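Local coordinates for protein polyhedrin (PDB 5A9C) that forms the crystalline protein lattice of cypovirus polyhedra, the occlusion bodies that in this virus family embed the virions and probably shield them outside the host, at residues V64-W68 with R69-E73; H119-G123 with N124-K128; D211-I214 with S215-Q219. All coordinates share one frame; numbering follows the deposited sequence.

Contact 1 (V64-W68 with R69-E73); sequences VFLNW and RELLE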
loop_
_atom_site.group_PDB
_atom_site.type_symbol
_atom_site.label_atom_id
_atom_site.label_comp_id
_atom_site.label_asym_id
_atom_site.label_seq_id
_atom_site.Cartn_x
_atom_site.Cartn_y
_atom_site.Cartn_z
ATOM N N VAL A 64 -5.823 -4.935 -6.243
ATOM C CA VAL A 64 -5.226 -6.099 -5.602
ATOM C C VAL A 64 -4.213 -6.798 -6.494
ATOM O O VAL A 64 -4.453 -6.999 -7.680
ATOM C CB VAL A 64 -6.298 -7.136 -5.202
ATOM C CG1 VAL A 64 -5.640 -8.389 -4.640
ATOM C CG2 VAL A 64 -7.258 -6.540 -4.197
ATOM N N PHE A 65 -3.074 -7.153 -5.910
ATOM C CA PHE A 65 -2.147 -8.085 -6.538
ATOM C C PHE A 65 -1.742 -9.131 -5.518
ATOM O O PHE A 65 -1.058 -8.830 -4.540
ATOM C CB PHE A 65 -0.903 -7.383 -7.087
ATOM C CG PHE A 65 0.167 -8.339 -7.566
ATOM C CD1 PHE A 65 0.023 -9.019 -8.763
ATOM C CD2 PHE A 65 1.307 -8.566 -6.809
ATOM C CE1 PHE A 65 0.997 -9.902 -9.203
ATOM C CE2 PHE A 65 2.288 -9.446 -7.247
ATOM C CZ PHE A 65 2.132 -10.114 -8.444
ATOM N N LEU A 66 -2.187 -10.360 -5.741
ATOM C CA LEU A 66 -1.806 -11.466 -4.882
ATOM C C LEU A 66 -0.625 -12.191 -5.509
ATOM O O LEU A 66 -0.742 -12.754 -6.599
ATOM C CB LEU A 66 -2.990 -12.417 -4.686
ATOM C CG LEU A 66 -4.190 -11.780 -3.974
ATOM C CD1 LEU A 66 -5.427 -12.667 -4.057
ATOM C CD2 LEU A 66 -3.848 -11.450 -2.522
ATOM N N ASN A 67 0.520 -12.158 -4.835
ATOM C CA ASN A 67 1.713 -12.815 -5.357
ATOM C C ASN A 67 1.650 -14.320 -5.133
ATOM O O ASN A 67 0.804 -14.810 -4.380
ATOM C CB ASN A 67 2.987 -12.225 -4.742
ATOM C CG ASN A 67 3.067 -12.443 -3.247
ATOM O OD1 ASN A 67 3.102 -13.578 -2.779
ATOM N ND2 ASN A 67 3.104 -11.354 -2.489
ATOM N N TRP A 68 2.546 -15.052 -5.786
ATOM C CA TRP A 68 2.474 -16.509 -5.790
ATOM C C TRP A 68 2.696 -17.125 -4.408
ATOM O O TRP A 68 2.161 -18.193 -4.107
ATOM C CB TRP A 68 3.451 -17.101 -6.814
ATOM C CG TRP A 68 4.891 -16.956 -6.443
ATOM C CD1 TRP A 68 5.712 -15.905 -6.733
ATOM C CD2 TRP A 68 5.686 -17.898 -5.714
ATOM N NE1 TRP A 68 6.970 -16.133 -6.228
ATOM C CE2 TRP A 68 6.980 -17.350 -5.597
ATOM C CE3 TRP A 68 5.431 -19.150 -5.149
ATOM C CZ2 TRP A 68 8.015 -18.012 -4.937
ATOM C CZ3 TRP A 68 6.458 -19.806 -4.494
ATOM C CH2 TRP A 68 7.734 -19.235 -4.393
ATOM N N ARG A 69 3.474 -16.454 -3.567
ATOM C CA ARG A 69 3.744 -16.978 -2.232
ATOM C C ARG A 69 2.556 -16.750 -1.297
ATOM O O ARG A 69 2.274 -17.575 -0.428
ATOM C CB ARG A 69 5.043 -16.392 -1.657
ATOM C CG ARG A 69 4.992 -14.908 -1.330
ATOM C CD ARG A 69 6.392 -14.307 -1.243
ATOM N NE ARG A 69 6.979 -14.078 -2.562
ATOM C CZ ARG A 69 7.222 -12.876 -3.079
ATOM N NH1 ARG A 69 6.943 -11.782 -2.385
ATOM N NH2 ARG A 69 7.760 -12.768 -4.286
ATOM N N GLU A 70 1.855 -15.637 -1.489
ATOM C CA GLU A 70 0.636 -15.364 -0.733
ATOM C C GLU A 70 -0.449 -16.387 -1.055
ATOM O O GLU A 70 -1.263 -16.736 -0.200
ATOM C CB GLU A 70 0.113 -13.958 -1.039
ATOM C CG GLU A 70 0.950 -12.826 -0.474
ATOM C CD GLU A 70 0.373 -11.462 -0.807
ATOM O OE1 GLU A 70 0.235 -11.151 -2.008
ATOM O OE2 GLU A 70 0.055 -10.703 0.134
ATOM N N LEU A 71 -0.456 -16.862 -2.297
ATOM C CA LEU A 71 -1.495 -17.770 -2.773
ATOM C C LEU A 71 -1.278 -19.207 -2.309
ATOM O O LEU A 71 -2.179 -20.039 -2.408
ATOM C CB LEU A 71 -1.586 -17.723 -4.300
ATOM C CG LEU A 71 -2.229 -16.483 -4.927
ATOM C CD1 LEU A 71 -2.045 -16.492 -6.435
ATOM C CD2 LEU A 71 -3.709 -16.410 -4.575
ATOM N N LEU A 72 -0.084 -19.500 -1.805
ATOM C CA LEU A 72 0.231 -20.851 -1.354
ATOM C C LEU A 72 -0.544 -21.242 -0.104
ATOM O O LEU A 72 -0.818 -20.408 0.760
ATOM C CB LEU A 72 1.730 -21.004 -1.091
ATOM C CG LEU A 72 2.670 -21.059 -2.296
ATOM C CD1 LEU A 72 4.116 -21.021 -1.831
ATOM C CD2 LEU A 72 2.410 -22.298 -3.134
ATOM N N GLU A 73 -0.882 -22.523 -0.015
ATOM C CA GLU A 73 -1.481 -23.093 1.184
ATOM C C GLU A 73 -0.390 -23.332 2.227
ATOM O O GLU A 73 0.795 -23.363 1.896
ATOM C CB GLU A 73 -2.175 -24.412 0.833
ATOM C CG GLU A 73 -2.830 -25.123 2.001
ATOM C CD GLU A 73 -3.575 -26.371 1.572
ATOM O OE1 GLU A 73 -2.970 -27.225 0.888
ATOM O OE2 GLU A 73 -4.767 -26.501 1.917
HETATM O O HOH W 1 1.230 -8.363 -2.984
HETATM O O HOH W 2 -1.337 -8.616 -1.812
#
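N67 and E70 supply the polar part of this turn, in the pattern of a capping box at the start of the short helical run 69-71. The backbone N of N67 donates to OE1 of E70 (3.0 Å, 162°), at the anti lone pair. The reciprocal half, E70 N to N67 OD1, is uncertain because that oxygen sits too near R69 CG. L71 N donates to N67 O (3.2 Å), in the carbonyl plane, closing a single alpha turn. Two waters lie between F65 O and E70 OE1, the second 2.8 Å from F65 O and 3.0 Å from OE1.

Among flat groups, N67 chi1 of 63° folds the amide toward E70 and against R69. The guanidinium stacks on it, planes 27° apart, N67 CG lying 3.9 Å above the guanidinium plane, offset toward its rim. R69 also packs on V179 of the second subunit.

Apolar contacts flank the turn. L66 CB meets L71 CD2 at 4.1 Å, and L66 continues onto F54 and Y56 of strand 51-58. W68 and L72 run side by side, W68 CZ3 to L72 CD1 at 3.7 Å.

An N-H donor on OE1, with two waters beside it that could also donate, is what a probably ionised carboxylate would attract.

Contact 2 (H119-G123 with N124-K128); sequences HVICG and NQLRK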
loop_
_atom_site.group_PDB
_atom_site.type_symbol
_atom_site.label_atom_id
_atom_site.label_comp_id
_atom_site.label_asym_id
_atom_site.label_seq_id
_atom_site.Cartn_x
_atom_site.Cartn_y
_atom_site.Cartn_z
ATOM N N HIS A 119 -7.356 -9.721 -23.022
ATOM C CA HIS A 119 -8.462 -10.626 -22.707
ATOM C C HIS A 119 -8.790 -10.622 -21.216
ATOM O O HIS A 119 -9.156 -11.654 -20.649
ATOM C CB HIS A 119 -8.150 -12.053 -23.171
ATOM C CG HIS A 119 -7.651 -12.137 -24.581
ATOM N ND1 HIS A 119 -8.493 -12.145 -25.672
ATOM C CD2 HIS A 119 -6.393 -12.213 -25.077
ATOM C CE1 HIS A 119 -7.776 -12.219 -26.779
ATOM N NE2 HIS A 119 -6.498 -12.262 -26.445
ATOM N N VAL A 120 -8.654 -9.458 -20.587
ATOM C CA VAL A 120 -8.959 -9.312 -19.169
ATOM C C VAL A 120 -10.366 -9.822 -18.866
ATOM O O VAL A 120 -11.273 -9.688 -19.689
ATOM C CB VAL A 120 -8.823 -7.836 -18.712
ATOM C CG1 VAL A 120 -9.736 -6.935 -19.532
ATOM C CG2 VAL A 120 -9.121 -7.704 -17.222
ATOM N N ILE A 121 -10.536 -10.422 -17.692
ATOM C CA ILE A 121 -11.826 -10.970 -17.281
ATOM C C ILE A 121 -12.770 -9.862 -16.829
ATOM O O ILE A 121 -12.502 -9.164 -15.851
ATOM C CB ILE A 121 -11.658 -12.006 -16.151
ATOM C CG1 ILE A 121 -10.699 -13.111 -16.595
ATOM C CG2 ILE A 121 -13.006 -12.594 -15.752
ATOM C CD1 ILE A 121 -10.385 -14.122 -15.523
ATOM N N CYS A 122 -13.878 -9.712 -17.550
ATOM C CA CYS A 122 -14.833 -8.640 -17.297
ATOM C C CYS A 122 -16.160 -8.893 -18.018
ATOM O O CYS A 122 -16.399 -9.983 -18.540
ATOM C CB CYS A 122 -14.247 -7.290 -17.727
ATOM S SG CYS A 122 -13.802 -7.169 -19.488
ATOM N N GLY A 123 -17.020 -7.882 -18.047
ATOM C CA GLY A 123 -18.306 -8.010 -18.710
ATOM C C GLY A 123 -19.141 -9.137 -18.129
ATOM O O GLY A 123 -19.176 -9.327 -16.915
ATOM N N ASN A 124 -19.803 -9.894 -19.000
ATOM C CA ASN A 124 -20.692 -10.970 -18.564
ATOM C C ASN A 124 -19.968 -12.222 -18.065
ATOM O O ASN A 124 -20.602 -13.233 -17.758
ATOM C CB ASN A 124 -21.697 -11.321 -19.669
ATOM C CG ASN A 124 -22.807 -10.291 -19.791
ATOM O OD1 ASN A 124 -22.779 -9.252 -19.132
ATOM N ND2 ASN A 124 -23.791 -10.574 -20.637
ATOM N N GLN A 125 -18.643 -12.155 -17.980
ATOM C CA GLN A 125 -17.876 -13.231 -17.359
ATOM C C GLN A 125 -18.133 -13.223 -15.859
ATOM O O GLN A 125 -18.013 -14.246 -15.192
ATOM C CB GLN A 125 -16.384 -13.082 -17.649
ATOM C CG GLN A 125 -16.006 -13.334 -19.099
ATOM C CD GLN A 125 -14.508 -13.301 -19.322
ATOM O OE1 GLN A 125 -13.940 -12.256 -19.641
ATOM N NE2 GLN A 125 -13.859 -14.449 -19.157
ATOM N N LEU A 126 -18.500 -12.055 -15.340
ATOM C CA LEU A 126 -18.890 -11.921 -13.943
ATOM C C LEU A 126 -20.361 -12.303 -13.775
ATOM O O LEU A 126 -21.243 -11.664 -14.348
ATOM C CB LEU A 126 -18.658 -10.488 -13.461
ATOM C CG LEU A 126 -17.305 -9.854 -13.804
ATOM C CD1 LEU A 126 -17.213 -8.445 -13.229
ATOM C CD2 LEU A 126 -16.150 -10.709 -13.305
ATOM N N ARG A 127 -20.619 -13.347 -12.992
ATOM C CA ARG A 127 -21.974 -13.876 -12.842
ATOM C C ARG A 127 -22.787 -13.077 -11.828
ATOM O O ARG A 127 -22.294 -12.746 -10.752
ATOM C CB ARG A 127 -21.929 -15.346 -12.413
ATOM C CG ARG A 127 -21.084 -16.240 -13.311
ATOM C CD ARG A 127 -21.036 -17.669 -12.774
ATOM N NE ARG A 127 -22.371 -18.236 -12.592
ATOM C CZ ARG A 127 -22.614 -19.438 -12.080
ATOM N NH1 ARG A 127 -21.611 -20.216 -11.693
ATOM N NH2 ARG A 127 -23.865 -19.865 -11.952
ATOM N N LYS A 128 -24.037 -12.781 -12.173
ATOM C CA LYS A 128 -24.924 -12.036 -11.284
ATOM C C LYS A 128 -25.372 -12.881 -10.097
ATOM O O LYS A 128 -25.924 -13.965 -10.270
ATOM C CB LYS A 128 -26.160 -11.538 -12.040
ATOM C CG LYS A 128 -25.877 -10.545 -13.154
ATOM C CD LYS A 128 -27.177 -10.082 -13.794
ATOM C CE LYS A 128 -26.930 -9.230 -15.029
ATOM N NZ LYS A 128 -28.209 -8.802 -15.663
#
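The N-H of Q125 donates to the carbonyl oxygen of C122 (3.2 Å, 154°), coming from above the carbonyl plane and not along a lone pair. The same glutamine returns to C122 through its side chain: Q125 OE1 accepts from C122 N at 3.3 Å, with a 161° angle at the hydrogen, and this donor too stands above the plane of the side-chain carbonyl. Both polar backbone groups of C122 are therefore held by one residue. What permits it is an extended side chain, Q125 chi2 being -175°, which runs back along the loop until OE1 lies 3.4 Å from I121 CA.

The backbone angles of G123 and N124 fit a type II' beta turn over 122-125, with glycine at the positive-phi position. A second turn, 123-126, overlaps the first, L126 N donating to G123 O at 3.2 Å, and the 3-10 geometry leads into strand 127-128. The turns thus join the loop after strand 96-100, where I121 pairs by backbone with V97, to the edge of the six-stranded sheet, where R127 pairs with A135.

I121 crosses Q125 at about a right angle, its CG2 3.9 Å from Q125 CB. From L126 CD2 the same methyl is 4.4 Å away, and V138 and V136 of strand 133-139 receive I121 and L126.

Contact 3 (D211-I214 with S215-Q219); sequences DAYI and SGDSQ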
loop_
_atom_site.group_PDB
_atom_site.type_symbol
_atom_site.label_atom_id
_atom_site.label_comp_id
_atom_site.label_asym_id
_atom_site.label_seq_id
_atom_site.Cartn_x
_atom_site.Cartn_y
_atom_site.Cartn_z
ATOM N N ASP A 211 -27.898 -9.523 -1.337
ATOM C CA ASP A 211 -29.293 -9.086 -1.369
ATOM C C ASP A 211 -30.098 -9.573 -0.168
ATOM O O ASP A 211 -30.157 -10.773 0.112
ATOM C CB ASP A 211 -29.970 -9.568 -2.656
ATOM C CG ASP A 211 -29.469 -8.847 -3.887
ATOM O OD1 ASP A 211 -28.397 -8.210 -3.818
ATOM O OD2 ASP A 211 -30.151 -8.923 -4.934
ATOM N N ALA A 212 -30.735 -8.637 0.530
ATOM C CA ALA A 212 -31.584 -8.976 1.666
ATOM C C ALA A 212 -33.014 -9.252 1.212
ATOM O O ALA A 212 -33.590 -8.479 0.445
ATOM C CB ALA A 212 -31.565 -7.852 2.700
ATOM N N TYR A 213 -33.574 -10.364 1.686
ATOM C CA TYR A 213 -34.949 -10.752 1.384
ATOM C C TYR A 213 -35.758 -10.765 2.675
ATOM O O TYR A 213 -35.301 -11.294 3.688
ATOM C CB TYR A 213 -34.993 -12.152 0.767
ATOM C CG TYR A 213 -34.582 -12.244 -0.688
ATOM C CD1 TYR A 213 -33.919 -11.200 -1.318
ATOM C CD2 TYR A 213 -34.855 -13.389 -1.430
ATOM C CE1 TYR A 213 -33.544 -11.290 -2.647
ATOM C CE2 TYR A 213 -34.486 -13.488 -2.757
ATOM C CZ TYR A 213 -33.828 -12.435 -3.360
ATOM O OH TYR A 213 -33.458 -12.524 -4.681
ATOM N N ILE A 214 -36.965 -10.207 2.639
ATOM C CA ILE A 214 -37.773 -10.073 3.852
ATOM C C ILE A 214 -38.239 -11.415 4.434
ATOM O O ILE A 214 -38.471 -11.529 5.638
ATOM C CB ILE A 214 -38.984 -9.127 3.636
ATOM C CG1 ILE A 214 -39.632 -8.769 4.979
ATOM C CG2 ILE A 214 -39.989 -9.743 2.670
ATOM C CD1 ILE A 214 -40.704 -7.699 4.880
ATOM N N SER A 215 -38.362 -12.430 3.585
ATOM C CA SER A 215 -38.768 -13.757 4.049
ATOM C C SER A 215 -37.737 -14.837 3.728
ATOM O O SER A 215 -38.034 -16.028 3.805
ATOM C CB SER A 215 -40.123 -14.141 3.453
ATOM O OG SER A 215 -41.143 -13.275 3.917
ATOM N N GLY A 216 -36.523 -14.423 3.379
ATOM C CA GLY A 216 -35.517 -15.363 2.925
ATOM C C GLY A 216 -35.924 -15.947 1.584
ATOM O O GLY A 216 -36.631 -15.298 0.814
ATOM N N ASP A 217 -35.484 -17.169 1.303
ATOM C CA ASP A 217 -35.823 -17.830 0.045
ATOM C C ASP A 217 -37.137 -18.594 0.171
ATOM O O ASP A 217 -37.154 -19.825 0.150
ATOM C CB ASP A 217 -34.699 -18.777 -0.381
ATOM C CG ASP A 217 -33.390 -18.049 -0.630
ATOM O OD1 ASP A 217 -33.254 -17.428 -1.705
ATOM O OD2 ASP A 217 -32.499 -18.102 0.245
ATOM N N SER A 218 -38.235 -17.852 0.289
ATOM C CA SER A 218 -39.535 -18.439 0.606
ATOM C C SER A 218 -40.392 -18.755 -0.617
ATOM O O SER A 218 -41.509 -19.250 -0.478
ATOM C CB SER A 218 -40.317 -17.512 1.539
ATOM O OG SER A 218 -40.648 -16.300 0.885
ATOM N N GLN A 219 -39.878 -18.465 -1.806
ATOM C CA GLN A 219 -40.647 -18.668 -3.031
ATOM C C GLN A 219 -40.040 -19.729 -3.945
ATOM O O GLN A 219 -40.737 -20.306 -4.787
ATOM C CB GLN A 219 -40.790 -17.350 -3.794
ATOM C CG GLN A 219 -41.787 -16.380 -3.187
ATOM C CD GLN A 219 -43.219 -16.840 -3.369
ATOM O OE1 GLN A 219 -43.471 -18.002 -3.685
ATOM N NE2 GLN A 219 -44.165 -15.927 -3.180
#
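With CG set beside its own backbone N (chi1 -77°), Y213 places the CB and CD2 side of its ring beside G216, while the rest of the ring runs on past the turn. The main chain closes that turn through G216 N donating to Y213 O, a weak bond at 3.4 Å although nearly straight (167°). Between them, the backbone angles of I214 and S215 fit a type I beta turn, and G216 follows with a positive phi of 68°, which favours glycine.

The ring is met at its edge: G216 O lies in the ring plane, 3.4 Å from Y213 CD2, and 3.5 Å from Y213 CB. An oxygen there would face the slightly positive C-H rim and not the pi cloud. The same G216 O accepts a weak bond from S218 N at 3.1 Å, closing an inverse gamma turn centred on D217. The carboxylate of D217 approaches obliquely, OD1 4.3 Å from Y213 CE2. On the outside of the bend, I214 CG2 lies 3.3 Å from S215 N.

Residues 211-219 follow strand 206-208 and end the modelled chain. A212 and I214 rest on helix 15-29, at T24 for both; D211 takes N-H bonds from H131 and L132, between strands 127-128 and 133-139.

In this base-domain-deleted form of polyhedrin the three contacts are separate local turns with no touch between any two. Contacts 1 and 2 have centres 22 Å apart and nearest atoms about 11 Å apart; they relate through the three-stranded sheet, since contact 1 ends its strand 61-66 and contact 2 pairs, through I121, with V97 on the other edge strand, 96-100. Contacts 2 and 3 approach to about 8 Å between nearest atoms. Contacts 1 and 3 lie on opposite sides of the chain's centre, 36 Å between their own centres. Contact 1 packs on the second subunit and contact 3 on the third; contacts 2 and 3 touch crystal neighbours, and in polyhedra such contacts probably help to hold the natural crystal.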